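Local coordinates for protein dipicolinate synthase subunit A (Bacillus halodurans, PDB 3D4O) that probably helps make dipicolinate as an oxidoreductase, the A subunit of dipicolinate synthase, with two Rossmann-type domains in its own chain, at residues C[17-22]-C[273-278]; C[103-108]-C[118-123]; C[135-140]-C[266-271]; C[232-237]-C[258-263]. One frame throughout, in Å; residues are numbered along the deposited sequence.

Interaction 1. Residues C[17-22]-C[273-278]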
# COMPACT_ATOMS: atom_id res chain seq x y z
N GLN C 17 -7.33 19.41 -7.55
CA GLN C 17 -7.74 20.73 -8.06
C GLN C 17 -7.55 20.88 -9.56
O GLN C 17 -8.26 21.65 -10.21
CB GLN C 17 -7.07 21.88 -7.32
CG GLN C 17 -7.89 22.37 -6.15
CD GLN C 17 -8.03 21.37 -5.04
OE1 GLN C 17 -7.11 20.60 -4.74
NE2 GLN C 17 -9.19 21.39 -4.40
N LEU C 18 -6.63 20.09 -10.10
CA LEU C 18 -6.33 20.13 -11.53
C LEU C 18 -7.58 19.72 -12.32
O LEU C 18 -7.82 20.22 -13.42
CB LEU C 18 -5.13 19.24 -11.91
CG LEU C 18 -3.77 19.62 -11.33
CD1 LEU C 18 -2.72 18.58 -11.70
CD2 LEU C 18 -3.35 20.99 -11.79
N GLU C 19 -8.38 18.82 -11.74
CA GLU C 19 -9.60 18.32 -12.41
C GLU C 19 -10.67 19.39 -12.37
O GLU C 19 -11.47 19.57 -13.28
CB GLU C 19 -10.13 17.05 -11.72
CG GLU C 19 -9.22 15.87 -11.78
CD GLU C 19 -8.80 15.53 -13.18
OE1 GLU C 19 -9.63 15.64 -14.13
OE2 GLU C 19 -7.63 15.11 -13.31
N ILE C 20 -10.66 20.11 -11.27
CA ILE C 20 -11.62 21.20 -11.04
C ILE C 20 -11.28 22.34 -11.98
O ILE C 20 -12.14 22.88 -12.66
CB ILE C 20 -11.62 21.70 -9.56
CG1 ILE C 20 -11.96 20.55 -8.60
CG2 ILE C 20 -12.63 22.87 -9.38
CD1 ILE C 20 -11.83 20.90 -7.12
N ILE C 21 -9.99 22.67 -12.06
CA ILE C 21 -9.55 23.79 -12.91
C ILE C 21 -9.95 23.52 -14.37
O ILE C 21 -10.45 24.39 -15.08
CB ILE C 21 -8.03 24.04 -12.85
CG1 ILE C 21 -7.59 24.50 -11.46
CG2 ILE C 21 -7.61 25.13 -13.85
CD1 ILE C 21 -6.07 24.47 -11.26
N ARG C 22 -9.76 22.27 -14.76
CA ARG C 22 -10.02 21.86 -16.14
C ARG C 22 -11.48 21.95 -16.53
O ARG C 22 -11.83 22.49 -17.58
CB ARG C 22 -9.51 20.43 -16.41
N ALA C 273 -5.71 9.03 -5.51
CA ALA C 273 -6.67 8.97 -6.63
C ALA C 273 -7.14 10.38 -6.99
O ALA C 273 -8.35 10.63 -7.05
CB ALA C 273 -7.86 8.09 -6.24
N PRO C 274 -6.20 11.30 -7.24
CA PRO C 274 -6.58 12.69 -7.44
C PRO C 274 -7.51 12.95 -8.64
O PRO C 274 -8.31 13.88 -8.61
CB PRO C 274 -5.22 13.39 -7.62
CG PRO C 274 -4.27 12.31 -8.04
CD PRO C 274 -4.75 11.09 -7.35
N LYS C 275 -7.40 12.12 -9.67
CA LYS C 275 -8.23 12.29 -10.86
C LYS C 275 -9.66 11.93 -10.49
O LYS C 275 -10.59 12.71 -10.72
CB LYS C 275 -7.74 11.44 -12.03
CG LYS C 275 -8.60 11.59 -13.28
CD LYS C 275 -8.04 10.95 -14.53
CE LYS C 275 -7.06 11.90 -15.24
NZ LYS C 275 -6.63 11.41 -16.61
N THR C 276 -9.82 10.75 -9.87
CA THR C 276 -11.14 10.26 -9.46
C THR C 276 -11.75 11.28 -8.48
O THR C 276 -12.86 11.74 -8.67
CB THR C 276 -11.11 8.85 -8.77
OG1 THR C 276 -10.48 7.89 -9.64
CG2 THR C 276 -12.52 8.37 -8.48
N ALA C 277 -10.99 11.65 -7.46
CA ALA C 277 -11.50 12.52 -6.41
C ALA C 277 -11.80 13.92 -6.93
O ALA C 277 -12.79 14.55 -6.58
CB ALA C 277 -10.53 12.57 -5.24
N GLY C 278 -10.92 14.41 -7.79
CA GLY C 278 -11.10 15.74 -8.32
C GLY C 278 -12.31 15.88 -9.23
O GLY C 278 -12.96 16.92 -9.27
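With its CG anti to the carbonyl carbon (chi1 -64°) and a second bend at chi2, Glu19 folds over the backbone of helix 274-289, while Lys275 sets CG anti to its own N and runs out obliquely across the glutamate before turning at chi3. The acid meets the helix mostly with carbon. Its CB lies 3.5 Å from Gly278 C, and its CG is 3.6 Å from Lys275 O. Gly278 is what lets the helices close in, since a CB there would clash with Glu19 CG. Ile20 brings CG1 to 3.8 Å from Gly278 O beside this contact. Helix 15-26, the first helix of the N-terminal Rossmann-type domain, thus packs on the chain's last helix, 274-289, their local axes 8.0 Å apart and crossing at -51°. Glu19 OE2 rests 3.7 Å from Lys275 CG, yet it stays 5.1 Å from Lys275 NZ, so those two charges do not meet directly. The salt bridge goes from Glu19 OE1 to Arg279 NE, one residue beyond Gly278, which probably holds the carboxylate in its folded pose. Lys275 also packs on Asp150 of the second subunit, and Thr276 OG1 is hydrogen-bonded to Thr152 N of that subunit.

Interaction 2. Residues C[103-108]-C[118-123]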
# COMPACT_ATOMS: atom_id res chain seq x y z
N GLY C 103 -13.77 21.80 1.73
CA GLY C 103 -14.06 20.38 2.02
C GLY C 103 -14.59 20.45 3.44
O GLY C 103 -15.77 20.16 3.73
N ILE C 104 -13.70 20.90 4.30
CA ILE C 104 -13.97 21.10 5.72
C ILE C 104 -13.66 22.52 6.10
O ILE C 104 -13.18 23.32 5.30
CB ILE C 104 -13.14 20.17 6.66
CG1 ILE C 104 -11.64 20.48 6.61
CG2 ILE C 104 -13.34 18.69 6.31
CD1 ILE C 104 -10.76 19.35 7.20
N SER C 105 -13.94 22.84 7.34
CA SER C 105 -13.62 24.16 7.88
C SER C 105 -12.94 24.02 9.23
O SER C 105 -12.50 22.94 9.63
CB SER C 105 -14.87 25.03 8.04
OG SER C 105 -14.53 26.39 8.34
N ASN C 106 -12.84 25.15 9.89
CA ASN C 106 -12.30 25.23 11.24
C ASN C 106 -12.77 26.51 11.89
O ASN C 106 -13.52 27.28 11.31
CB ASN C 106 -10.78 25.12 11.29
CG ASN C 106 -10.09 26.22 10.56
OD1 ASN C 106 -10.70 27.21 10.17
ND2 ASN C 106 -8.79 26.06 10.38
N THR C 107 -12.27 26.75 13.09
CA THR C 107 -12.73 27.88 13.87
C THR C 107 -12.36 29.19 13.18
O THR C 107 -13.19 30.10 13.05
CB THR C 107 -12.19 27.83 15.32
OG1 THR C 107 -10.77 27.74 15.29
CG2 THR C 107 -12.73 26.59 16.04
N TYR C 108 -11.13 29.25 12.69
CA TYR C 108 -10.64 30.47 12.01
C TYR C 108 -11.47 30.80 10.81
O TYR C 108 -11.91 31.92 10.62
CB TYR C 108 -9.21 30.31 11.50
CG TYR C 108 -8.74 31.48 10.63
CD1 TYR C 108 -8.94 31.49 9.25
CD2 TYR C 108 -8.08 32.57 11.19
CE1 TYR C 108 -8.50 32.56 8.47
CE2 TYR C 108 -7.66 33.63 10.42
CZ TYR C 108 -7.86 33.62 9.06
OH TYR C 108 -7.42 34.70 8.32
N ARG C 118 -20.53 35.94 4.86
CA ARG C 118 -20.45 35.18 3.60
C ARG C 118 -20.79 33.72 3.83
O ARG C 118 -20.50 33.14 4.88
CB ARG C 118 -19.06 35.28 2.96
CG ARG C 118 -18.72 36.67 2.44
CD ARG C 118 -19.59 37.03 1.25
NE ARG C 118 -19.35 38.39 0.78
CZ ARG C 118 -19.84 39.47 1.39
NH1 ARG C 118 -20.54 39.35 2.50
NH2 ARG C 118 -19.59 40.68 0.90
N THR C 119 -21.45 33.14 2.83
CA THR C 119 -21.88 31.74 2.89
C THR C 119 -20.71 30.83 2.65
O THR C 119 -19.87 31.07 1.80
CB THR C 119 -23.00 31.45 1.87
OG1 THR C 119 -24.18 32.18 2.25
CG2 THR C 119 -23.33 29.96 1.83
N LEU C 120 -20.67 29.77 3.44
CA LEU C 120 -19.64 28.75 3.34
C LEU C 120 -20.24 27.38 3.13
O LEU C 120 -21.10 26.93 3.88
CB LEU C 120 -18.80 28.72 4.61
CG LEU C 120 -17.73 27.66 4.76
CD1 LEU C 120 -16.59 27.86 3.76
CD2 LEU C 120 -17.22 27.68 6.19
N VAL C 121 -19.75 26.74 2.08
CA VAL C 121 -20.14 25.39 1.73
C VAL C 121 -18.98 24.43 1.97
O VAL C 121 -17.92 24.51 1.38
CB VAL C 121 -20.61 25.30 0.28
CG1 VAL C 121 -20.90 23.85 -0.08
CG2 VAL C 121 -21.83 26.16 0.09
N LYS C 122 -19.22 23.52 2.89
CA LYS C 122 -18.27 22.49 3.25
C LYS C 122 -18.71 21.23 2.54
O LYS C 122 -19.63 20.53 2.99
CB LYS C 122 -18.27 22.28 4.77
CG LYS C 122 -17.69 23.44 5.57
CD LYS C 122 -17.89 23.25 7.06
CE LYS C 122 -19.25 23.77 7.54
NZ LYS C 122 -19.34 25.27 7.52
N LEU C 123 -18.04 20.95 1.43
CA LEU C 123 -18.42 19.83 0.56
C LEU C 123 -18.41 18.50 1.26
O LEU C 123 -19.16 17.58 0.88
CB LEU C 123 -17.56 19.77 -0.72
CG LEU C 123 -17.74 20.99 -1.65
CD1 LEU C 123 -16.82 20.88 -2.88
CD2 LEU C 123 -19.22 21.22 -2.08
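Strand 99-102, helix 107-116 and strand 119-122 make a beta-alpha-beta unit at one edge of the N-terminal Rossmann-type sheet, and the loop leading into the helix lies against the end of the returning strand. The packing is mainly carbon on carbon. Lys122, with chi1 -69° and chi2 extended (172°), brings CD to 3.6 Å from Ser105 CB and bends only beyond it, at chi3 and chi4. Leu120, its CG anti to the backbone N, brings CD2 to 3.7 Å from Ser105 OG. An alanine at Ser105 would keep the CB contact but remove the hydroxyl, and would probably loosen the loop against Leu120 and its hold on Asn106 O. In the backbone, Gly103 O sits 3.4 Å from Lys122 CB. It is 3.3 Å from Leu123 N, at too poor an angle for a hydrogen bond; Gly103 pairs instead with the backbone of Met124. The side-chain hydrogen bonds stay on the loop and the helix start. Asn106, at the N-cap of helix 107-116, takes the N-H of Leu109 on OD1. Ser105 OG donates to Asn106 O over 3.3 Å, landing on a lone pair in the carbonyl plane at a C=O...OG angle of 117°.

Interaction 3. Residues C[135-140]-C[266-271]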
# COMPACT_ATOMS: atom_id res chain seq x y z
N ILE C 135 -13.76 6.09 -0.52
CA ILE C 135 -13.20 5.00 -1.35
C ILE C 135 -11.68 5.21 -1.57
O ILE C 135 -10.86 4.37 -1.18
CB ILE C 135 -13.96 4.80 -2.66
CG1 ILE C 135 -15.40 4.38 -2.33
CG2 ILE C 135 -13.30 3.71 -3.51
CD1 ILE C 135 -16.31 4.31 -3.53
N PRO C 136 -11.28 6.34 -2.17
CA PRO C 136 -9.84 6.50 -2.24
C PRO C 136 -9.16 6.64 -0.87
O PRO C 136 -7.99 6.31 -0.73
CB PRO C 136 -9.66 7.78 -3.07
CG PRO C 136 -11.00 8.55 -2.89
CD PRO C 136 -12.02 7.41 -2.85
N THR C 137 -9.87 7.16 0.12
CA THR C 137 -9.28 7.29 1.45
C THR C 137 -8.89 5.91 1.98
O THR C 137 -7.79 5.73 2.52
CB THR C 137 -10.20 7.99 2.46
OG1 THR C 137 -10.44 9.34 2.04
CG2 THR C 137 -9.54 8.02 3.82
N ALA C 138 -9.77 4.92 1.76
CA ALA C 138 -9.55 3.49 2.19
C ALA C 138 -8.41 2.89 1.44
O ALA C 138 -7.58 2.18 2.00
CB ALA C 138 -10.77 2.64 1.99
N GLU C 139 -8.36 3.21 0.15
CA GLU C 139 -7.30 2.73 -0.71
C GLU C 139 -5.98 3.22 -0.20
O GLU C 139 -5.03 2.47 -0.08
CB GLU C 139 -7.49 3.12 -2.18
CG GLU C 139 -8.59 2.25 -2.79
CD GLU C 139 -8.75 2.37 -4.29
OE1 GLU C 139 -7.82 2.83 -5.02
OE2 GLU C 139 -9.81 1.90 -4.78
N GLY C 140 -5.93 4.49 0.14
CA GLY C 140 -4.71 5.08 0.66
C GLY C 140 -4.33 4.48 2.01
O GLY C 140 -3.16 4.29 2.30
N PRO C 266 -3.91 13.03 6.59
CA PRO C 266 -4.93 13.63 5.73
C PRO C 266 -4.55 13.65 4.27
O PRO C 266 -3.42 13.38 3.92
CB PRO C 266 -4.98 15.07 6.22
CG PRO C 266 -3.54 15.36 6.61
CD PRO C 266 -3.01 14.05 7.18
N GLY C 267 -5.53 13.97 3.45
CA GLY C 267 -5.33 14.20 2.02
C GLY C 267 -5.06 12.98 1.17
O GLY C 267 -4.66 13.11 0.03
N LEU C 268 -5.34 11.80 1.72
CA LEU C 268 -5.08 10.53 0.98
C LEU C 268 -5.70 10.49 -0.42
O LEU C 268 -5.07 10.00 -1.35
CB LEU C 268 -5.49 9.29 1.79
CG LEU C 268 -4.54 8.93 2.93
CD1 LEU C 268 -5.10 7.82 3.80
CD2 LEU C 268 -3.20 8.51 2.36
N PRO C 269 -6.95 10.97 -0.59
CA PRO C 269 -7.53 10.95 -1.95
C PRO C 269 -6.74 11.78 -2.96
O PRO C 269 -6.63 11.42 -4.14
CB PRO C 269 -8.94 11.51 -1.73
CG PRO C 269 -9.25 11.09 -0.31
CD PRO C 269 -7.95 11.38 0.40
N GLY C 270 -6.12 12.85 -2.48
CA GLY C 270 -5.34 13.73 -3.35
C GLY C 270 -4.02 13.07 -3.69
O GLY C 270 -3.38 13.34 -4.69
N ILE C 271 -3.62 12.16 -2.83
CA ILE C 271 -2.34 11.45 -3.01
C ILE C 271 -2.51 10.19 -3.87
O ILE C 271 -1.69 9.90 -4.74
CB ILE C 271 -1.73 11.06 -1.66
CG1 ILE C 271 -1.18 12.31 -0.99
CG2 ILE C 271 -0.63 10.02 -1.83
CD1 ILE C 271 -1.05 12.19 0.56
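The side chains of Pro136 and Pro269 cross at about a right angle in the middle of this contact, with Pro136 CG 3.8 Å from Pro269 CB. Next to them Thr137 lies alongside Pro269, pointing the same way, and its OG1 comes to 3.2 Å from Pro269 CG. On the far side of Thr137, Leu268 reaches over the helix backbone: its CD1 touches Thr137 O at 3.6 Å and Gly140 C at 3.9 Å. A CB at Gly140 would run into Leu268 CB, so the bare backbone is part of the fit.

One shell out, Thr137 OG1, beside its own backbone N at chi1 -63°, is hydrogen-bonded to Asn133 O, a turn earlier, and Thr137 O to Thr141 OG1, a turn later. Helix 127-148 is kinked at Pro136, whose N cannot bond back to the previous turn. Gly267, at phi 73°, takes the N-cap of helix 268-272 and turns the chain so that Leu268 and Pro269 face the long helix. Further out, Glu139 binds Ile153 N and His154 N of the second subunit through its two carboxylate oxygens.

Helix 127-148, which follows the last strand of the first sheet, 119-122, is thus met by the chain on its way back. Since no hydrogen bond crosses between them, the grip depends on shape: carbon against carbon, and proline and leucine carbons against oxygens already engaged within the helix.

Interaction 4. Residues C[232-237]-C[258-263]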
# COMPACT_ATOMS: atom_id res chain seq x y z
N ALA C 232 -0.98 2.26 26.03
CA ALA C 232 -0.12 1.52 26.96
C ALA C 232 -0.33 -0.01 26.90
O ALA C 232 0.58 -0.79 27.19
CB ALA C 232 -0.32 2.02 28.38
N GLU C 233 -1.52 -0.41 26.50
CA GLU C 233 -1.88 -1.85 26.43
C GLU C 233 -1.66 -2.47 25.07
O GLU C 233 -1.75 -3.69 24.89
CB GLU C 233 -3.34 -2.05 26.87
CG GLU C 233 -3.47 -2.09 28.40
CD GLU C 233 -2.81 -3.34 28.96
OE1 GLU C 233 -3.10 -4.45 28.44
OE2 GLU C 233 -1.98 -3.22 29.89
N MSE C 234 -1.36 -1.63 24.11
CA MSE C 234 -1.16 -2.11 22.72
C MSE C 234 0.16 -2.79 22.51
O MSE C 234 1.09 -2.54 23.26
CB MSE C 234 -1.26 -0.96 21.72
CG MSE C 234 -2.67 -0.56 21.43
SE MSE C 234 -2.79 1.02 20.29
CE MSE C 234 -1.05 1.05 19.51
N PRO C 235 0.24 -3.67 21.52
CA PRO C 235 1.53 -4.25 21.20
C PRO C 235 2.47 -3.16 20.74
O PRO C 235 2.06 -2.18 20.11
CB PRO C 235 1.22 -5.19 20.02
CG PRO C 235 -0.22 -5.47 20.12
CD PRO C 235 -0.82 -4.20 20.65
N SER C 236 3.74 -3.36 21.05
CA SER C 236 4.82 -2.44 20.71
C SER C 236 4.98 -2.16 19.22
O SER C 236 5.49 -1.14 18.82
CB SER C 236 6.13 -3.01 21.25
OG SER C 236 7.22 -2.24 20.82
N HIS C 237 4.53 -3.09 18.40
CA HIS C 237 4.70 -2.97 16.94
C HIS C 237 3.47 -2.39 16.26
O HIS C 237 3.44 -2.24 15.05
CB HIS C 237 4.96 -4.34 16.34
CG HIS C 237 3.79 -5.26 16.46
ND1 HIS C 237 3.65 -6.17 17.49
CD2 HIS C 237 2.67 -5.37 15.70
CE1 HIS C 237 2.50 -6.81 17.34
NE2 HIS C 237 1.88 -6.33 16.28
N ARG C 258 6.10 5.96 24.02
CA ARG C 258 6.21 4.52 24.26
C ARG C 258 6.59 3.76 23.00
O ARG C 258 6.52 2.53 22.94
CB ARG C 258 4.94 3.93 24.90
CG ARG C 258 3.79 3.74 23.99
CD ARG C 258 3.12 2.42 24.30
NE ARG C 258 4.03 1.30 24.03
CZ ARG C 258 3.70 0.01 24.14
NH1 ARG C 258 2.49 -0.34 24.52
NH2 ARG C 258 4.60 -0.93 23.87
N GLY C 259 7.00 4.51 22.00
CA GLY C 259 7.48 3.94 20.75
C GLY C 259 6.45 3.29 19.84
O GLY C 259 6.77 2.41 19.04
N ILE C 260 5.20 3.70 19.98
CA ILE C 260 4.17 3.23 19.06
C ILE C 260 4.18 4.20 17.87
O ILE C 260 4.15 5.41 18.07
CB ILE C 260 2.75 3.25 19.66
CG1 ILE C 260 2.64 2.31 20.86
CG2 ILE C 260 1.74 2.85 18.60
CD1 ILE C 260 2.71 0.86 20.53
N LYS C 261 4.30 3.66 16.67
CA LYS C 261 4.25 4.48 15.43
C LYS C 261 2.81 4.87 15.12
O LYS C 261 1.95 4.03 14.82
CB LYS C 261 4.82 3.71 14.24
CG LYS C 261 4.88 4.53 12.95
CD LYS C 261 5.69 3.80 11.88
CE LYS C 261 5.96 4.69 10.64
NZ LYS C 261 6.86 4.05 9.64
N ALA C 262 2.56 6.16 15.20
CA ALA C 262 1.24 6.73 14.97
C ALA C 262 1.34 7.93 14.04
O ALA C 262 2.15 8.81 14.25
CB ALA C 262 0.62 7.14 16.30
N LEU C 263 0.50 7.94 13.01
CA LEU C 263 0.50 9.02 12.02
C LEU C 263 -0.89 9.63 11.79
O LEU C 263 -1.90 8.92 11.73
CB LEU C 263 1.02 8.49 10.67
CG LEU C 263 2.41 7.84 10.55
CD1 LEU C 263 2.61 7.31 9.16
CD2 LEU C 263 3.50 8.83 10.88
O HOH W 1 4.76 0.56 16.70
O HOH W 2 7.77 0.42 20.63
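A methyl group sits under a charged plane: Ile260 CD1 lies 3.7 Å from the plane of the Arg258 guanidinium, over its centre, and is only 3.1 Å from Pro235 O. Ile260 CG2 lies 3.4 Å from Met234 CE, tighter than usual for two carbons; the selenomethionine bends at chi3. Arg258 starts with CG in the crowded position between N and the carbonyl carbon (chi1 76°) and bends twice more to bring NH1 to the carbonyls at the end of helix 228-233. There NH1 hydrogen-bonds Leu231 O and makes a weak bond of 2.9 Å to Met234 O, bent to 129° at the hydrogen. A leucine in place of Arg258 would remove the guanidinium with both bonds, and would probably loosen the turn after helix 228-233 and uncover Ile260 CD1. In this Rossmann-type domain 232-237 leads up to strand 239-242, while 258-263 runs into edge strand 261-264 from helix 252-257, which ends in a Schellman motif with Gly259 at C-prime. Two waters bridge Ser236 to the other segment: water 1 donates a hydrogen bond to Ser236 O (2.8 Å) and accepts one from Lys261 N (3.1 Å), while water 2 joins Ser236 OG to Gly259 O, 2.7 Å from each.

Interactions 1 and 3 form one continuous patch: helix 268-272 is followed, after a break at Ala273, by helix 274-289, and Ala273 CB touches Pro136 CB at 3.7 Å. Both also reach the second subunit, so the link between the two Rossmann-type domains lies beside the dimer contact. Interaction 2 stays about 7 Å from each at the nearest atoms, but Leu123 and Ile20 both pack on Leu281 and Leu285, so helix 274-289 joins it to interaction 1. Each of these two side chains also lies close to a bound ethanediol, probably from the crystallisation liquor. Interaction 4 is remote, about 36 Å from interaction 1 between centres, although strand 261-264 leads directly to interaction 3.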